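Local coordinates for protein sulfite dehydrogenase (Paracoccus pantotrophus, PDB 2XTS) that oxidises protein-bound sulfane sulfur at a molybdenum cofactor in the Sox pathway and probably passes the electrons to the heme c of its cytochrome partner, at residues A[145-151]-A[193-199]; A[117-123]-A[262-266]. One frame throughout, in Å; residues are numbered along the deposited sequence.

Interaction 1: residues A[145-151]-A[193-199]; sequences NMEYVGV and MLAFFAN
M193 lies across the backbone of 148-151, its side chain meeting main chain almost throughout. Its CB and CG lie beside V151 O, with CG 3.8 Å from that oxygen; SD comes within 3.6 Å of G150 N and also touches CB of Y148. The chain runs straight as far as SD and then bends (chi3 -60°), leaving the methyl CE near Y148 O. G150 lets the two backbones come close here: a beta carbon would run into L194 O and A195 CA and crowd CG of M193. Past the glycine, V151 and L194 exchange two backbone hydrogen bonds, and CG2 of V151 rests on CE2 of F196 at 3.8 Å. On the sheet face that carries Y148 and A198, the tyrosine ring lies obliquely beside two alanines, CE1 lying 3.7 Å from CB of A198 and CD1 beside CB of A195; SD of M146 covers the same A198 methyl. Where 193-198 ends, the side chain of N199 replaces main chain: its OD1 takes the amide hydrogen of E147 N at 2.9 Å (167°), while N199 N returns a bond to E147 O, and Q68 holds ND2. The carboxylate of E147 binds T64 and I65 of the second subunit. One oxygen, V149 O, accepts two amides in its carbonyl plane, F196 N at 3.0 Å and F197 N at 3.1 Å. Two successive residues opposite one, with the register slipping between V149 and G150, form a classic beta bulge in the antiparallel sheet of the molybdopterin-binding domain.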
# COMPACT_ATOMS: atom_id res chain seq x y z
N ASN A 145 -2.85 8.11 -3.71
CA ASN A 145 -3.99 7.74 -2.88
C ASN A 145 -3.53 6.74 -1.86
O ASN A 145 -3.13 5.66 -2.19
CB ASN A 145 -5.08 7.16 -3.78
CG ASN A 145 -6.41 6.89 -3.07
OD1 ASN A 145 -6.74 5.72 -2.77
ND2 ASN A 145 -7.18 7.90 -2.87
N MET A 146 -3.60 7.14 -0.61
CA MET A 146 -3.08 6.34 0.48
C MET A 146 -4.07 6.29 1.64
O MET A 146 -4.92 7.16 1.83
CB MET A 146 -1.74 6.90 0.99
CG MET A 146 -0.75 7.12 -0.13
SD MET A 146 0.89 7.46 0.51
CE MET A 146 1.75 7.79 -1.03
N GLU A 147 -3.92 5.23 2.44
CA GLU A 147 -4.60 5.09 3.73
C GLU A 147 -3.76 5.79 4.80
O GLU A 147 -2.66 5.33 5.08
CB GLU A 147 -4.74 3.61 4.08
CG GLU A 147 -5.38 3.33 5.44
CD GLU A 147 -5.25 1.88 5.86
OE1 GLU A 147 -4.13 1.42 6.12
OE2 GLU A 147 -6.29 1.20 5.97
N TYR A 148 -4.31 6.83 5.41
CA TYR A 148 -3.57 7.63 6.40
C TYR A 148 -4.05 7.34 7.78
O TYR A 148 -5.26 7.17 8.00
CB TYR A 148 -3.75 9.12 6.11
CG TYR A 148 -3.08 9.55 4.84
CD1 TYR A 148 -1.72 9.78 4.81
CD2 TYR A 148 -3.81 9.76 3.67
CE1 TYR A 148 -1.09 10.17 3.63
CE2 TYR A 148 -3.20 10.14 2.50
CZ TYR A 148 -1.83 10.37 2.49
OH TYR A 148 -1.21 10.75 1.31
N VAL A 149 -3.11 7.32 8.73
CA VAL A 149 -3.47 7.32 10.14
C VAL A 149 -2.71 8.46 10.81
O VAL A 149 -1.53 8.71 10.56
CB VAL A 149 -3.15 5.97 10.82
CG1 VAL A 149 -3.45 5.99 12.33
CG2 VAL A 149 -3.91 4.87 10.13
N GLY A 150 -3.42 9.15 11.70
CA GLY A 150 -2.85 10.25 12.44
C GLY A 150 -3.84 10.78 13.43
O GLY A 150 -4.66 10.03 13.96
N VAL A 151 -3.73 12.08 13.70
CA VAL A 151 -4.53 12.72 14.73
C VAL A 151 -5.28 13.89 14.08
O VAL A 151 -4.68 14.67 13.34
CB VAL A 151 -3.62 13.22 15.88
CG1 VAL A 151 -4.40 14.05 16.88
CG2 VAL A 151 -2.87 12.07 16.54
N MET A 193 -6.27 16.23 9.04
CA MET A 193 -5.51 15.34 9.91
C MET A 193 -4.03 15.69 9.84
O MET A 193 -3.52 16.08 8.78
CB MET A 193 -5.73 13.89 9.44
CG MET A 193 -4.85 12.82 10.07
SD MET A 193 -4.79 11.28 9.15
CE MET A 193 -6.53 10.88 9.19
N LEU A 194 -3.34 15.55 10.97
CA LEU A 194 -1.89 15.43 11.00
C LEU A 194 -1.57 13.94 10.91
O LEU A 194 -1.77 13.20 11.88
CB LEU A 194 -1.31 16.07 12.27
CG LEU A 194 0.21 16.10 12.37
CD1 LEU A 194 0.79 17.08 11.35
CD2 LEU A 194 0.65 16.42 13.80
N ALA A 195 -1.08 13.53 9.75
CA ALA A 195 -0.85 12.12 9.45
C ALA A 195 0.58 11.74 9.72
O ALA A 195 1.49 12.47 9.38
CB ALA A 195 -1.19 11.83 8.01
N PHE A 196 0.77 10.57 10.32
CA PHE A 196 2.11 9.99 10.52
C PHE A 196 2.31 8.71 9.77
O PHE A 196 3.47 8.34 9.48
CB PHE A 196 2.39 9.64 11.99
CG PHE A 196 1.78 10.55 12.98
CD1 PHE A 196 2.08 11.92 12.95
CD2 PHE A 196 0.93 10.07 13.96
CE1 PHE A 196 1.51 12.78 13.86
CE2 PHE A 196 0.36 10.94 14.88
CZ PHE A 196 0.65 12.29 14.83
N PHE A 197 1.23 8.02 9.44
CA PHE A 197 1.34 6.75 8.71
C PHE A 197 0.60 6.86 7.39
O PHE A 197 -0.44 7.50 7.32
CB PHE A 197 0.68 5.62 9.52
CG PHE A 197 1.31 5.37 10.84
CD1 PHE A 197 2.37 4.49 10.99
CD2 PHE A 197 0.81 6.00 11.95
CE1 PHE A 197 2.92 4.27 12.25
CE2 PHE A 197 1.37 5.78 13.20
CZ PHE A 197 2.41 4.91 13.34
N ALA A 198 1.16 6.25 6.36
CA ALA A 198 0.56 6.21 5.03
C ALA A 198 0.78 4.81 4.48
O ALA A 198 1.92 4.34 4.39
CB ALA A 198 1.16 7.25 4.13
N ASN A 199 -0.30 4.13 4.14
CA ASN A 199 -0.30 2.76 3.65
C ASN A 199 0.48 1.86 4.62
O ASN A 199 1.37 1.10 4.22
CB ASN A 199 0.26 2.70 2.23
CG ASN A 199 -0.70 3.24 1.20
OD1 ASN A 199 -1.89 3.42 1.45
ND2 ASN A 199 -0.18 3.50 0.01

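Interaction 2: residues A[117-123]-A[262-266]; sequences FCECAAN and MDAKS. With 2MO (molybdenum (IV)oxide), chain F; MTE (phosphonic acidmono-(2-amino-5,6-dimercapto-4-oxo-3,7,8a,9,10,10a-hexahydro-4H-8-oxa-1,3,9,10-tetraaza-anthracen-7-ylmethyl)ester), chain E.
E119 OE2 is gripped from two sides of the contact: K265 NZ meets it at 2.8 Å in a salt bridge, nearly in line with its C-O bond, and N123 ND2 donates to it at 2.8 Å on the anti side (168°). Both donors have further partners, N370 O for the lysine and Q140 O for the asparagine. The other oxygen, E119 OE1, accepts from W291 NE1 and from a water 2.8 Å away that also donates to D263 O. E119 and K265 are both fully extended, so their ends meet between the two backbones, whereas M262 curls (chi2 -59°, chi3 -76°) and lays its CE 3.4 Å from OE1 of the glutamate. CB of M262 abuts the edge of the F117 ring, 4.0 Å from CE1. With an alanine at E119, the K265 ammonium and the N123 amide would probably lose their shared acceptor, and W291 NE1 and the water the partner each has in OE1. The contact joins two domains of the sulfite oxidase family fold, strand 112-119 of the molybdopterin-binding domain and the start of strand 265-270 in the dimerisation domain. Directly after E119 the chain enters a type I turn from C120 to N123, closed by N123 N to C120 O. C120 SG ligates the molybdenum at 2.4 Å, which the two dithiolene sulfurs of the pterin also hold, and A121 N donates to the oxo atom OT1 at 3.0 Å. At the far end of the contact, the carboxylate of D263 forms a salt bridge with R151 of the cytochrome chain.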
# COMPACT_ATOMS: atom_id res chain seq x y z
N PHE A 117 -7.19 10.96 -1.79
CA PHE A 117 -6.30 11.31 -2.86
C PHE A 117 -5.66 12.67 -2.60
O PHE A 117 -6.31 13.63 -2.15
CB PHE A 117 -7.03 11.31 -4.23
CG PHE A 117 -7.99 12.46 -4.46
CD1 PHE A 117 -7.53 13.72 -4.86
CD2 PHE A 117 -9.35 12.29 -4.26
CE1 PHE A 117 -8.42 14.77 -5.05
CE2 PHE A 117 -10.20 13.33 -4.44
CZ PHE A 117 -9.74 14.58 -4.82
N CYS A 118 -4.36 12.74 -2.93
CA CYS A 118 -3.60 13.99 -2.94
C CYS A 118 -3.32 14.29 -4.40
O CYS A 118 -2.53 13.58 -5.01
CB CYS A 118 -2.30 13.81 -2.17
SG CYS A 118 -1.26 15.28 -2.16
N GLU A 119 -4.03 15.27 -4.97
CA GLU A 119 -3.87 15.66 -6.36
C GLU A 119 -3.26 17.05 -6.40
O GLU A 119 -3.82 18.00 -5.85
CB GLU A 119 -5.17 15.63 -7.14
CG GLU A 119 -4.96 15.94 -8.61
CD GLU A 119 -6.22 15.95 -9.46
OE1 GLU A 119 -7.34 16.08 -8.91
OE2 GLU A 119 -6.03 15.86 -10.70
N CYS A 120 -2.11 17.18 -7.04
CA CYS A 120 -1.54 18.52 -7.22
C CYS A 120 -2.52 19.40 -8.01
O CYS A 120 -3.13 18.96 -8.96
CB CYS A 120 -0.23 18.40 -7.99
SG CYS A 120 0.65 19.98 -8.14
N ALA A 121 -2.64 20.65 -7.58
CA ALA A 121 -3.48 21.62 -8.25
C ALA A 121 -3.14 21.70 -9.73
O ALA A 121 -4.03 21.98 -10.56
CB ALA A 121 -3.28 22.99 -7.62
N ALA A 122 -1.86 21.50 -10.04
CA ALA A 122 -1.32 21.62 -11.39
C ALA A 122 -1.48 20.36 -12.25
O ALA A 122 -1.00 20.34 -13.37
CB ALA A 122 0.15 22.07 -11.34
N ASN A 123 -2.13 19.31 -11.73
CA ASN A 123 -2.25 18.07 -12.49
C ASN A 123 -3.01 18.35 -13.80
O ASN A 123 -4.09 18.93 -13.79
CB ASN A 123 -2.96 17.01 -11.65
CG ASN A 123 -2.77 15.61 -12.16
OD1 ASN A 123 -1.75 15.29 -12.79
ND2 ASN A 123 -3.72 14.74 -11.85
N MET A 262 -10.79 20.16 -5.21
CA MET A 262 -10.52 19.51 -6.48
C MET A 262 -11.83 18.90 -6.99
O MET A 262 -12.46 18.09 -6.31
CB MET A 262 -9.42 18.46 -6.31
CG MET A 262 -8.11 18.99 -5.77
SD MET A 262 -7.38 20.28 -6.81
CE MET A 262 -6.73 19.30 -8.17
N ASP A 263 -12.23 19.25 -8.20
CA ASP A 263 -13.51 18.81 -8.73
C ASP A 263 -13.44 17.40 -9.36
O ASP A 263 -12.36 16.87 -9.65
CB ASP A 263 -14.02 19.82 -9.77
CG ASP A 263 -14.36 21.18 -9.17
OD1 ASP A 263 -14.81 21.25 -8.01
OD2 ASP A 263 -14.18 22.17 -9.90
N ALA A 264 -14.62 16.81 -9.59
CA ALA A 264 -14.71 15.46 -10.12
C ALA A 264 -13.94 15.31 -11.41
O ALA A 264 -14.01 16.15 -12.31
CB ALA A 264 -16.17 15.05 -10.34
N LYS A 265 -13.21 14.19 -11.50
CA LYS A 265 -12.27 13.99 -12.57
C LYS A 265 -12.12 12.49 -12.81
O LYS A 265 -12.40 11.67 -11.95
CB LYS A 265 -10.94 14.60 -12.14
CG LYS A 265 -9.89 14.72 -13.21
CD LYS A 265 -8.78 15.64 -12.74
CE LYS A 265 -7.60 15.66 -13.67
NZ LYS A 265 -6.59 16.68 -13.28
N SER A 266 -11.63 12.14 -13.99
CA SER A 266 -11.35 10.76 -14.33
C SER A 266 -10.36 10.67 -15.45
O SER A 266 -10.18 11.60 -16.22
CB SER A 266 -12.60 10.00 -14.75
OG SER A 266 -13.08 10.42 -16.01
MO 2MO F . 0.98 20.98 -6.00
OT1 2MO F . -0.64 21.65 -5.62
OT2 2MO F . 2.08 22.19 -7.08
N1 MTE E . 4.86 20.84 1.92
C2 MTE E . 6.02 21.46 2.09
N2 MTE E . 6.46 21.68 3.35
N3 MTE E . 6.78 21.85 1.05
C4 MTE E . 6.41 21.66 -0.25
O4 MTE E . 7.18 22.04 -1.15
N5 MTE E . 4.59 20.84 -1.77
C6 MTE E . 3.15 20.75 -1.75
C7 MTE E . 2.57 19.78 -0.73
N8 MTE E . 3.15 20.03 0.57
C9 MTE E . 5.13 21.02 -0.51
C10 MTE E . 4.35 20.62 0.67
C1' MTE E . 2.56 20.42 -3.12
S1' MTE E . 2.52 21.67 -4.34
C2' MTE E . 1.99 19.22 -3.38
S2' MTE E . 1.16 18.90 -4.85
C3' MTE E . 2.06 18.13 -2.33
O3' MTE E . 2.84 18.46 -1.17
C4' MTE E . 2.69 16.88 -2.92
O4' MTE E . 2.67 15.83 -1.95
P MTE E . 3.66 14.60 -2.23
O1P MTE E . 3.11 14.09 -3.59
O2P MTE E . 5.07 15.09 -2.39
O3P MTE E . 3.40 13.63 -1.12
O HOH W 1 -9.62 17.48 -9.81

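The two contacts meet in one antiparallel sheet, where strand 143-152 of interaction 1 runs beside strand 112-119 of interaction 2 and N145 packs against F117. Both are buried, but by different means. Interaction 1 stays within the molybdopterin-binding domain and is mostly backbone ladder with apolar side chains; its partly exposed edge, E147 and F197, faces the second subunit. Interaction 2 spans two domains without any strand pairing between its segments, so side chains and a water do the joining, with a buried ion pair at its middle. It lies nearer the chain centre and reaches the molybdenum directly, while interaction 1 is away from the annotated sites.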